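Local coordinates for hypothetical protein (Giardia lamblia, PDB 3I3F) that is of unknown function but belongs to the YjgF-like endoribonuclease L-PSP family, forms a trimer and binds pentanoic acid in the crystal, at residues A[17-25]-A[67-75]; A[82-93]-A[116-125]. All coordinates share one frame; numbering follows the deposited sequence.

Contact 1 (A[17-25]-A[67-75])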
loop_
_atom_site.group_PDB
_atom_site.type_symbol
_atom_site.label_atom_id
_atom_site.label_comp_id
_atom_site.label_asym_id
_atom_site.label_seq_id
_atom_site.Cartn_x
_atom_site.Cartn_y
_atom_site.Cartn_z
ATOM N N PHE A 17 9.827 -14.020 9.905
ATOM C CA PHE A 17 10.463 -12.719 9.748
ATOM C C PHE A 17 11.970 -12.907 9.658
ATOM O O PHE A 17 12.568 -13.606 10.479
ATOM C CB PHE A 17 10.069 -11.802 10.905
ATOM C CG PHE A 17 8.583 -11.646 11.049
ATOM C CD1 PHE A 17 7.905 -10.653 10.353
ATOM C CD2 PHE A 17 7.853 -12.522 11.843
ATOM C CE1 PHE A 17 6.528 -10.524 10.467
ATOM C CE2 PHE A 17 6.478 -12.398 11.963
ATOM C CZ PHE A 17 5.814 -11.397 11.274
ATOM N N LEU A 18 12.568 -12.304 8.635
ATOM C CA LEU A 18 13.978 -12.500 8.317
ATOM C C LEU A 18 14.712 -11.168 8.323
ATOM O O LEU A 18 14.111 -10.113 8.101
ATOM C CB LEU A 18 14.125 -13.140 6.932
ATOM C CG LEU A 18 13.807 -14.627 6.752
ATOM C CD1 LEU A 18 12.393 -14.970 7.178
ATOM C CD2 LEU A 18 14.030 -15.032 5.301
ATOM N N VAL A 19 16.016 -11.228 8.577
ATOM C CA VAL A 19 16.893 -10.073 8.437
ATOM C C VAL A 19 18.117 -10.484 7.630
ATOM O O VAL A 19 18.904 -11.326 8.066
ATOM C CB VAL A 19 17.345 -9.514 9.802
ATOM C CG1 VAL A 19 18.244 -8.294 9.608
ATOM C CG2 VAL A 19 16.141 -9.155 10.656
ATOM N N CYS A 20 18.258 -9.905 6.441
ATOM C CA CYS A 20 19.453 -10.095 5.638
ATOM C C CYS A 20 20.592 -9.312 6.287
ATOM O O CYS A 20 20.494 -8.092 6.434
ATOM C CB CYS A 20 19.222 -9.596 4.214
ATOM S SG CYS A 20 20.680 -9.700 3.166
ATOM N N PRO A 21 21.674 -10.004 6.685
ATOM C CA PRO A 21 22.757 -9.310 7.386
ATOM C C PRO A 21 23.525 -8.274 6.551
ATOM O O PRO A 21 24.264 -7.479 7.128
ATOM C CB PRO A 21 23.687 -10.449 7.825
ATOM C CG PRO A 21 23.384 -11.573 6.927
ATOM C CD PRO A 21 21.944 -11.447 6.541
ATOM N N ASP A 22 23.344 -8.282 5.227
ATOM C CA ASP A 22 24.038 -7.339 4.343
ATOM C C ASP A 22 23.168 -6.126 3.997
ATOM O O ASP A 22 23.555 -5.292 3.175
ATOM C CB ASP A 22 24.489 -8.042 3.058
ATOM C CG ASP A 22 25.521 -7.236 2.280
ATOM O OD1 ASP A 22 26.256 -6.442 2.905
ATOM O OD2 ASP A 22 25.594 -7.394 1.043
ATOM N N VAL A 23 21.997 -6.021 4.625
ATOM C CA VAL A 23 21.099 -4.889 4.397
ATOM C C VAL A 23 20.730 -4.241 5.730
ATOM O O VAL A 23 20.451 -4.933 6.713
ATOM C CB VAL A 23 19.820 -5.321 3.643
ATOM C CG1 VAL A 23 18.882 -4.133 3.437
ATOM C CG2 VAL A 23 20.183 -5.955 2.302
ATOM N N VAL A 24 20.734 -2.910 5.754
ATOM C CA VAL A 24 20.392 -2.149 6.952
ATOM C C VAL A 24 19.039 -2.581 7.531
ATOM O O VAL A 24 18.086 -2.850 6.794
ATOM C CB VAL A 24 20.389 -0.621 6.672
ATOM C CG1 VAL A 24 19.293 -0.242 5.679
ATOM C CG2 VAL A 24 20.241 0.167 7.965
ATOM N N LYS A 25 18.985 -2.657 8.857
ATOM C CA LYS A 25 17.794 -3.070 9.589
ATOM C C LYS A 25 17.395 -1.927 10.520
ATOM O O LYS A 25 18.230 -1.413 11.261
ATOM C CB LYS A 25 18.099 -4.343 10.388
ATOM C CG LYS A 25 16.991 -4.814 11.328
ATOM C CD LYS A 25 15.743 -5.224 10.571
ATOM C CE LYS A 25 14.689 -5.806 11.501
ATOM N NZ LYS A 25 14.125 -4.791 12.433
ATOM N N ASN A 67 19.325 -2.976 -1.953
ATOM C CA ASN A 67 18.752 -3.495 -0.706
ATOM C C ASN A 67 17.594 -4.455 -0.969
ATOM O O ASN A 67 17.533 -5.541 -0.391
ATOM C CB ASN A 67 18.263 -2.351 0.193
ATOM C CG ASN A 67 19.399 -1.521 0.772
ATOM O OD1 ASN A 67 20.568 -1.905 0.716
ATOM N ND2 ASN A 67 19.051 -0.375 1.345
ATOM N N ILE A 68 16.681 -4.050 -1.848
ATOM C CA ILE A 68 15.536 -4.881 -2.217
ATOM C C ILE A 68 15.985 -6.197 -2.854
ATOM O O ILE A 68 15.492 -7.263 -2.490
ATOM C CB ILE A 68 14.578 -4.129 -3.171
ATOM C CG1 ILE A 68 13.865 -3.002 -2.418
ATOM C CG2 ILE A 68 13.548 -5.079 -3.769
ATOM C CD1 ILE A 68 13.166 -2.007 -3.312
ATOM N N ARG A 69 16.932 -6.122 -3.788
ATOM C CA ARG A 69 17.460 -7.321 -4.444
ATOM C C ARG A 69 18.053 -8.297 -3.426
ATOM O O ARG A 69 17.746 -9.489 -3.451
ATOM C CB ARG A 69 18.526 -6.947 -5.479
ATOM C CG ARG A 69 19.077 -8.137 -6.271
ATOM C CD ARG A 69 20.261 -7.750 -7.151
ATOM N NE ARG A 69 21.388 -7.231 -6.373
ATOM C CZ ARG A 69 22.250 -7.973 -5.676
ATOM N NH1 ARG A 69 22.143 -9.300 -5.634
ATOM N NH2 ARG A 69 23.235 -7.381 -5.009
ATOM N N LYS A 70 18.900 -7.786 -2.537
ATOM C CA LYS A 70 19.550 -8.623 -1.529
ATOM C C LYS A 70 18.542 -9.257 -0.572
ATOM O O LYS A 70 18.645 -10.441 -0.258
ATOM C CB LYS A 70 20.591 -7.821 -0.745
ATOM C CG LYS A 70 21.835 -7.482 -1.549
ATOM C CD LYS A 70 22.839 -6.721 -0.708
ATOM C CE LYS A 70 24.038 -6.285 -1.531
ATOM N NZ LYS A 70 24.850 -5.252 -0.826
ATOM N N CYS A 71 17.567 -8.475 -0.117
ATOM C CA CYS A 71 16.525 -9.001 0.767
ATOM C C CYS A 71 15.733 -10.119 0.096
ATOM O O CYS A 71 15.514 -11.173 0.695
ATOM C CB CYS A 71 15.570 -7.893 1.213
ATOM S SG CYS A 71 16.260 -6.768 2.436
ATOM N N LEU A 72 15.306 -9.892 -1.144
ATOM C CA LEU A 72 14.509 -10.881 -1.865
ATOM C C LEU A 72 15.289 -12.170 -2.123
ATOM O O LEU A 72 14.754 -13.261 -1.942
ATOM C CB LEU A 72 13.972 -10.306 -3.181
ATOM C CG LEU A 72 12.897 -9.226 -3.019
ATOM C CD1 LEU A 72 12.509 -8.642 -4.366
ATOM C CD2 LEU A 72 11.672 -9.787 -2.313
ATOM N N GLU A 73 16.550 -12.052 -2.527
ATOM C CA GLU A 73 17.373 -13.240 -2.779
ATOM C C GLU A 73 17.631 -14.022 -1.488
ATOM O O GLU A 73 17.614 -15.254 -1.486
ATOM C CB GLU A 73 18.675 -12.858 -3.489
ATOM C CG GLU A 73 18.431 -12.447 -4.943
ATOM C CD GLU A 73 19.680 -12.007 -5.685
ATOM O OE1 GLU A 73 20.789 -12.087 -5.116
ATOM O OE2 GLU A 73 19.546 -11.577 -6.851
ATOM N N TYR A 74 17.831 -13.298 -0.391
ATOM C CA TYR A 74 17.977 -13.891 0.938
ATOM C C TYR A 74 16.726 -14.685 1.334
ATOM O O TYR A 74 16.822 -15.717 2.005
ATOM C CB TYR A 74 18.252 -12.772 1.949
ATOM C CG TYR A 74 18.632 -13.211 3.346
ATOM C CD1 TYR A 74 19.900 -13.719 3.619
ATOM C CD2 TYR A 74 17.737 -13.078 4.404
ATOM C CE1 TYR A 74 20.258 -14.099 4.906
ATOM C CE2 TYR A 74 18.083 -13.458 5.692
ATOM C CZ TYR A 74 19.344 -13.969 5.937
ATOM O OH TYR A 74 19.687 -14.345 7.215
ATOM N N ALA A 75 15.562 -14.210 0.892
ATOM C CA ALA A 75 14.272 -14.843 1.190
ATOM C C ALA A 75 13.809 -15.836 0.110
ATOM O O ALA A 75 12.619 -16.135 0.021
ATOM C CB ALA A 75 13.210 -13.762 1.395
HETATM O O HOH W 1 17.328 -13.767 9.116
HETATM O O HOH W 2 22.966 -3.539 1.063
HETATM O O HOH W 3 21.662 -1.534 3.420
#

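Contact 2 (A[82-93]-A[116-125]). With LEA (pentanoic acid), chain D.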
loop_
_atom_site.group_PDB
_atom_site.type_symbol
_atom_site.label_atom_id
_atom_site.label_comp_id
_atom_site.label_asym_id
_atom_site.label_seq_id
_atom_site.Cartn_x
_atom_site.Cartn_y
_atom_site.Cartn_z
ATOM N N ILE A 82 9.118 -10.128 -8.190
ATOM C CA ILE A 82 8.283 -9.072 -7.623
ATOM C C ILE A 82 6.983 -8.966 -8.415
ATOM O O ILE A 82 7.003 -8.898 -9.646
ATOM C CB ILE A 82 8.994 -7.703 -7.631
ATOM C CG1 ILE A 82 10.192 -7.716 -6.680
ATOM C CG2 ILE A 82 8.029 -6.591 -7.223
ATOM C CD1 ILE A 82 11.066 -6.486 -6.794
ATOM N N VAL A 83 5.865 -8.971 -7.691
ATOM C CA VAL A 83 4.527 -8.844 -8.262
ATOM C C VAL A 83 4.090 -7.379 -8.272
ATOM O O VAL A 83 3.521 -6.884 -9.248
ATOM C CB VAL A 83 3.508 -9.647 -7.421
ATOM C CG1 VAL A 83 2.084 -9.415 -7.911
ATOM C CG2 VAL A 83 3.858 -11.132 -7.433
ATOM N N SER A 84 4.356 -6.691 -7.163
ATOM C CA SER A 84 3.901 -5.322 -6.970
ATOM C C SER A 84 4.840 -4.556 -6.043
ATOM O O SER A 84 5.474 -5.145 -5.167
ATOM C CB SER A 84 2.486 -5.336 -6.385
ATOM O OG SER A 84 1.958 -4.028 -6.253
ATOM N N LEU A 85 4.937 -3.247 -6.261
ATOM C CA LEU A 85 5.649 -2.349 -5.351
ATOM C C LEU A 85 5.065 -0.944 -5.457
ATOM O O LEU A 85 4.359 -0.630 -6.416
ATOM C CB LEU A 85 7.158 -2.348 -5.634
ATOM C CG LEU A 85 7.669 -1.886 -7.002
ATOM C CD1 LEU A 85 7.637 -0.371 -7.124
ATOM C CD2 LEU A 85 9.084 -2.398 -7.227
ATOM N N ASN A 86 5.331 -0.118 -4.450
ATOM C CA ASN A 86 4.910 1.281 -4.442
ATOM C C ASN A 86 6.137 2.163 -4.295
ATOM O O ASN A 86 7.081 1.804 -3.589
ATOM C CB ASN A 86 3.994 1.594 -3.255
ATOM C CG ASN A 86 2.686 0.813 -3.253
ATOM O OD1 ASN A 86 1.943 0.884 -2.273
ATOM N ND2 ASN A 86 2.391 0.087 -4.325
ATOM N N ILE A 87 6.108 3.329 -4.931
ATOM C CA ILE A 87 7.191 4.294 -4.815
ATOM C C ILE A 87 6.672 5.582 -4.189
ATOM O O ILE A 87 5.651 6.120 -4.621
ATOM C CB ILE A 87 7.794 4.622 -6.190
ATOM C CG1 ILE A 87 8.363 3.359 -6.843
ATOM C CG2 ILE A 87 8.889 5.681 -6.059
ATOM C CD1 ILE A 87 8.331 3.399 -8.337
ATOM N N PHE A 88 7.371 6.053 -3.162
ATOM C CA PHE A 88 7.174 7.396 -2.637
ATOM C C PHE A 88 8.410 8.211 -2.989
ATOM O O PHE A 88 9.516 7.880 -2.564
ATOM C CB PHE A 88 6.984 7.383 -1.116
ATOM C CG PHE A 88 5.639 6.878 -0.666
ATOM C CD1 PHE A 88 4.473 7.533 -1.042
ATOM C CD2 PHE A 88 5.540 5.766 0.160
ATOM C CE1 PHE A 88 3.227 7.075 -0.622
ATOM C CE2 PHE A 88 4.299 5.304 0.587
ATOM C CZ PHE A 88 3.143 5.959 0.193
ATOM N N LEU A 89 8.225 9.253 -3.793
ATOM C CA LEU A 89 9.292 10.204 -4.079
ATOM C C LEU A 89 9.094 11.417 -3.183
ATOM O O LEU A 89 7.964 11.793 -2.884
ATOM C CB LEU A 89 9.268 10.625 -5.548
ATOM C CG LEU A 89 9.562 9.525 -6.571
ATOM C CD1 LEU A 89 9.429 10.068 -7.987
ATOM C CD2 LEU A 89 10.946 8.926 -6.354
ATOM N N SER A 90 10.188 12.025 -2.742
ATOM C CA SER A 90 10.087 13.203 -1.891
ATOM C C SER A 90 9.359 14.326 -2.620
ATOM O O SER A 90 9.555 14.532 -3.819
ATOM C CB SER A 90 11.474 13.686 -1.463
ATOM O OG SER A 90 11.375 14.886 -0.713
ATOM N N THR A 91 8.522 15.056 -1.887
ATOM C CA THR A 91 7.874 16.248 -2.429
ATOM C C THR A 91 8.907 17.287 -2.883
ATOM O O THR A 91 8.611 18.129 -3.730
ATOM C CB THR A 91 6.922 16.887 -1.398
ATOM O OG1 THR A 91 7.597 17.028 -0.143
ATOM C CG2 THR A 91 5.685 16.024 -1.207
ATOM N N SER A 92 10.116 17.213 -2.327
ATOM C CA SER A 92 11.201 18.136 -2.671
ATOM C C SER A 92 11.849 17.896 -4.043
ATOM O O SER A 92 12.581 18.759 -4.530
ATOM C CB SER A 92 12.290 18.082 -1.592
ATOM O OG SER A 92 12.998 16.852 -1.630
ATOM N N LEU A 93 11.601 16.742 -4.662
ATOM C CA LEU A 93 12.273 16.397 -5.919
ATOM C C LEU A 93 11.863 17.304 -7.076
ATOM O O LEU A 93 10.696 17.678 -7.204
ATOM C CB LEU A 93 12.008 14.939 -6.315
ATOM C CG LEU A 93 12.554 13.819 -5.427
ATOM C CD1 LEU A 93 12.507 12.502 -6.191
ATOM C CD2 LEU A 93 13.970 14.102 -4.951
ATOM N N PRO A 116 6.924 -5.084 -12.869
ATOM C CA PRO A 116 5.910 -5.363 -11.855
ATOM C C PRO A 116 4.855 -4.271 -11.743
ATOM O O PRO A 116 5.049 -3.157 -12.230
ATOM C CB PRO A 116 6.724 -5.457 -10.561
ATOM C CG PRO A 116 7.937 -4.639 -10.813
ATOM C CD PRO A 116 8.243 -4.812 -12.268
ATOM N N CYS A 117 3.740 -4.599 -11.103
ATOM C CA CYS A 117 2.732 -3.596 -10.793
ATOM C C CYS A 117 3.383 -2.482 -9.985
ATOM O O CYS A 117 4.199 -2.739 -9.096
ATOM C CB CYS A 117 1.572 -4.212 -10.016
ATOM S SG CYS A 117 0.657 -5.460 -10.949
ATOM N N ARG A 118 3.035 -1.244 -10.316
ATOM C CA ARG A 118 3.679 -0.086 -9.723
ATOM C C ARG A 118 2.702 1.063 -9.552
ATOM O O ARG A 118 1.760 1.214 -10.328
ATOM C CB ARG A 118 4.834 0.372 -10.618
ATOM C CG ARG A 118 5.846 1.258 -9.928
ATOM C CD ARG A 118 6.853 1.837 -10.916
ATOM N NE ARG A 118 6.582 3.240 -11.229
ATOM C CZ ARG A 118 7.484 4.107 -11.692
ATOM N NH1 ARG A 118 8.743 3.738 -11.907
ATOM N NH2 ARG A 118 7.128 5.362 -11.932
ATOM N N CYS A 119 2.926 1.853 -8.510
ATOM C CA CYS A 119 2.379 3.198 -8.433
ATOM C C CYS A 119 3.476 4.102 -7.892
ATOM O O CYS A 119 4.458 3.627 -7.317
ATOM C CB CYS A 119 1.123 3.251 -7.558
ATOM S SG CYS A 119 1.380 2.882 -5.813
ATOM N N CYS A 120 3.316 5.402 -8.104
ATOM C CA CYS A 120 4.326 6.371 -7.709
ATOM C C CYS A 120 3.665 7.708 -7.415
ATOM O O CYS A 120 3.006 8.286 -8.282
ATOM C CB CYS A 120 5.369 6.533 -8.817
ATOM S SG CYS A 120 6.764 7.596 -8.377
ATOM N N VAL A 121 3.824 8.183 -6.185
ATOM C CA VAL A 121 3.306 9.487 -5.787
ATOM C C VAL A 121 4.339 10.214 -4.942
ATOM O O VAL A 121 5.287 9.601 -4.444
ATOM C CB VAL A 121 1.997 9.364 -4.975
ATOM C CG1 VAL A 121 0.926 8.645 -5.789
ATOM C CG2 VAL A 121 2.246 8.647 -3.654
ATOM N N ARG A 122 4.148 11.520 -4.791
ATOM C CA ARG A 122 5.013 12.348 -3.954
ATOM C C ARG A 122 4.497 12.352 -2.521
ATOM O O ARG A 122 3.286 12.370 -2.296
ATOM C CB ARG A 122 5.058 13.790 -4.463
ATOM C CG ARG A 122 5.511 13.959 -5.899
ATOM C CD ARG A 122 6.888 13.376 -6.131
ATOM N NE ARG A 122 7.484 13.872 -7.367
ATOM C CZ ARG A 122 8.230 14.969 -7.446
ATOM N NH1 ARG A 122 8.733 15.350 -8.613
ATOM N NH2 ARG A 122 8.477 15.684 -6.358
ATOM N N ALA A 123 5.414 12.337 -1.559
ATOM C CA ALA A 123 5.054 12.381 -0.143
ATOM C C ALA A 123 6.187 12.990 0.669
ATOM O O ALA A 123 7.332 13.038 0.216
ATOM C CB ALA A 123 4.729 10.985 0.367
ATOM N N GLN A 124 5.857 13.465 1.866
ATOM C CA GLN A 124 6.857 13.981 2.791
ATOM C C GLN A 124 7.512 12.803 3.516
ATOM O O GLN A 124 6.907 12.186 4.399
ATOM C CB GLN A 124 6.213 14.954 3.783
ATOM C CG GLN A 124 7.179 15.585 4.780
ATOM C CD GLN A 124 6.475 16.441 5.818
ATOM O OE1 GLN A 124 5.393 16.977 5.574
ATOM N NE2 GLN A 124 7.088 16.569 6.989
ATOM N N LEU A 125 8.747 12.495 3.123
ATOM C CA LEU A 125 9.494 11.372 3.683
ATOM C C LEU A 125 10.300 11.821 4.893
ATOM O O LEU A 125 10.446 13.020 5.143
ATOM C CB LEU A 125 10.440 10.786 2.631
ATOM C CG LEU A 125 9.795 10.397 1.298
ATOM C CD1 LEU A 125 10.844 9.884 0.321
ATOM C CD2 LEU A 125 8.700 9.362 1.510
HETATM C C2 LEA D . 3.597 5.140 -11.934
HETATM O O2 LEA D . 4.418 6.050 -12.183
HETATM C C3 LEA D . 2.204 5.195 -12.524
HETATM C C4 LEA D . 1.902 6.545 -13.173
HETATM C C5 LEA D . 0.686 6.472 -14.094
HETATM C C6 LEA D . -0.467 5.725 -13.459
HETATM O O1 LEA D . 3.891 4.165 -11.209
HETATM O O HOH W 4 10.371 14.452 1.738
#

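Contact 1 (A[17-25]-A[67-75])
Residues 17-25 leave the edge strand 16-18 and run along the last two turns of helix 56-74, with Cys-20 CA 5.8 Å from Cys-71 CA where a type I beta turn, Cys-20 to Val-23, folds against the helix. In this YjgF-like fold the helix lies on the sheet, and the N-terminal segment closes over its flank. Tyr-74 projects from the helix end with CG anti to its backbone N (chi1 -171°), which lays the ring against the turn. Cys-20 CA sits almost centrally over one ring face, a CH-pi contact 3.7 Å from the ring centroid, and the Cys-20 sulfur approaches the same ring obliquely. Leu-18 CB meets the ring edge near CE2, while Pro-21 CD packs 3.5 Å from Tyr-74 CE1, the two side chains crossing at about a right angle. Deeper in, Val-23 splits its branches: CG1 rests on Asn-67 CB and Cys-71 SG, and CG2 presses on Lys-70 CB at 3.6 Å. Water 2 lies within hydrogen-bonding distance of Asp-22 O and of Asn-67 OD1, which receives a hydrogen bond from Gln-63. The extended Lys-70 chain carries its ammonium to Asp-22 in the turn, and Asp-66 is a second carboxylate partner. In one of two conformers of Asp-22, Lys-70 NZ forms a salt bridge with OD2 at 2.9 Å, coming in from above the carboxylate plane.

Contact 2 (A[82-93]-A[116-125])
Arg-118 and Ile-87 meet where the parallel strands 82-90 and 117-123 run side by side, their short axes inclined by 34°. The tight part runs from Ile-87 to Leu-89, with backbone bonds from Ile-87 N to Cys-119 O at 2.9 Å and from Leu-89 N to Val-121 O at 3.0 Å. On the face looking to helix 95-108, Ile-87 CD1 lies over one face of the Arg-118 guanidinium, 3.4 Å from NE, while Leu-85 CD1 touches the arginine's CG. Cys-120 SG touches Ile-87 CG2 and Leu-89 CD1, each at 3.7 Å. On the opposite sheet face, Phe-88 lies alongside Val-121, with CE1 3.6 Å from Val-121 CG2, and Asn-86 ND2 approaches Cys-119 SG. Asn-86 OD1 accepts hydrogen bonds from Asn-135 of its own chain and Asn-135 of a neighbouring subunit.

The looser, more solvent-exposed end lies beyond Ser-90. Thr-91 N still bonds Ala-123 O, but bent and from above the carbonyl plane, and water 4 links Ser-90 OG to Leu-125 N. In one of two conformers the Arg-122 chain, bent at chi2 (-58°), puts NH2 3.1 Å from Leu-93 O, which lies in the guanidinium plane; Glu-98 pairs with its NH1.

Pentanoic acid is gripped at the edge of Arg-118: NE reaches O1 and NH2 reaches O2, each at 2.8 Å, the first bond nearly straight (168°). Asn-102 engages NH2, and Tyr-105 makes a cation-pi contact with the arginine. An arginine on this strand binding a carboxylate is consistent with the ligand pocket of the YjgF-like fold, built here on a beta-alpha-beta unit.

Overall arrangement
Contact 1 and contact 2 lie in series along the chain, 17-25 with 67-75 closing before 82-93 with 116-125 opens, and their centres are about 20 Å apart on opposite sides of the chain's centre. Both reach one mixed sheet: contact 1 at the edge strand 16-18, contact 2 at the other edge within this chain, where 82-90 pairs with 117-123 and a neighbouring subunit bonds to 117-123. Helix 56-74 leads directly into strand 82-90, and the two contacts touch where Leu-72 CD1 packs 3.4 Å from Ile-82 CG1. Contact 1 thus fastens the N-terminal segment to the helix, and contact 2 builds a pentanoic acid site.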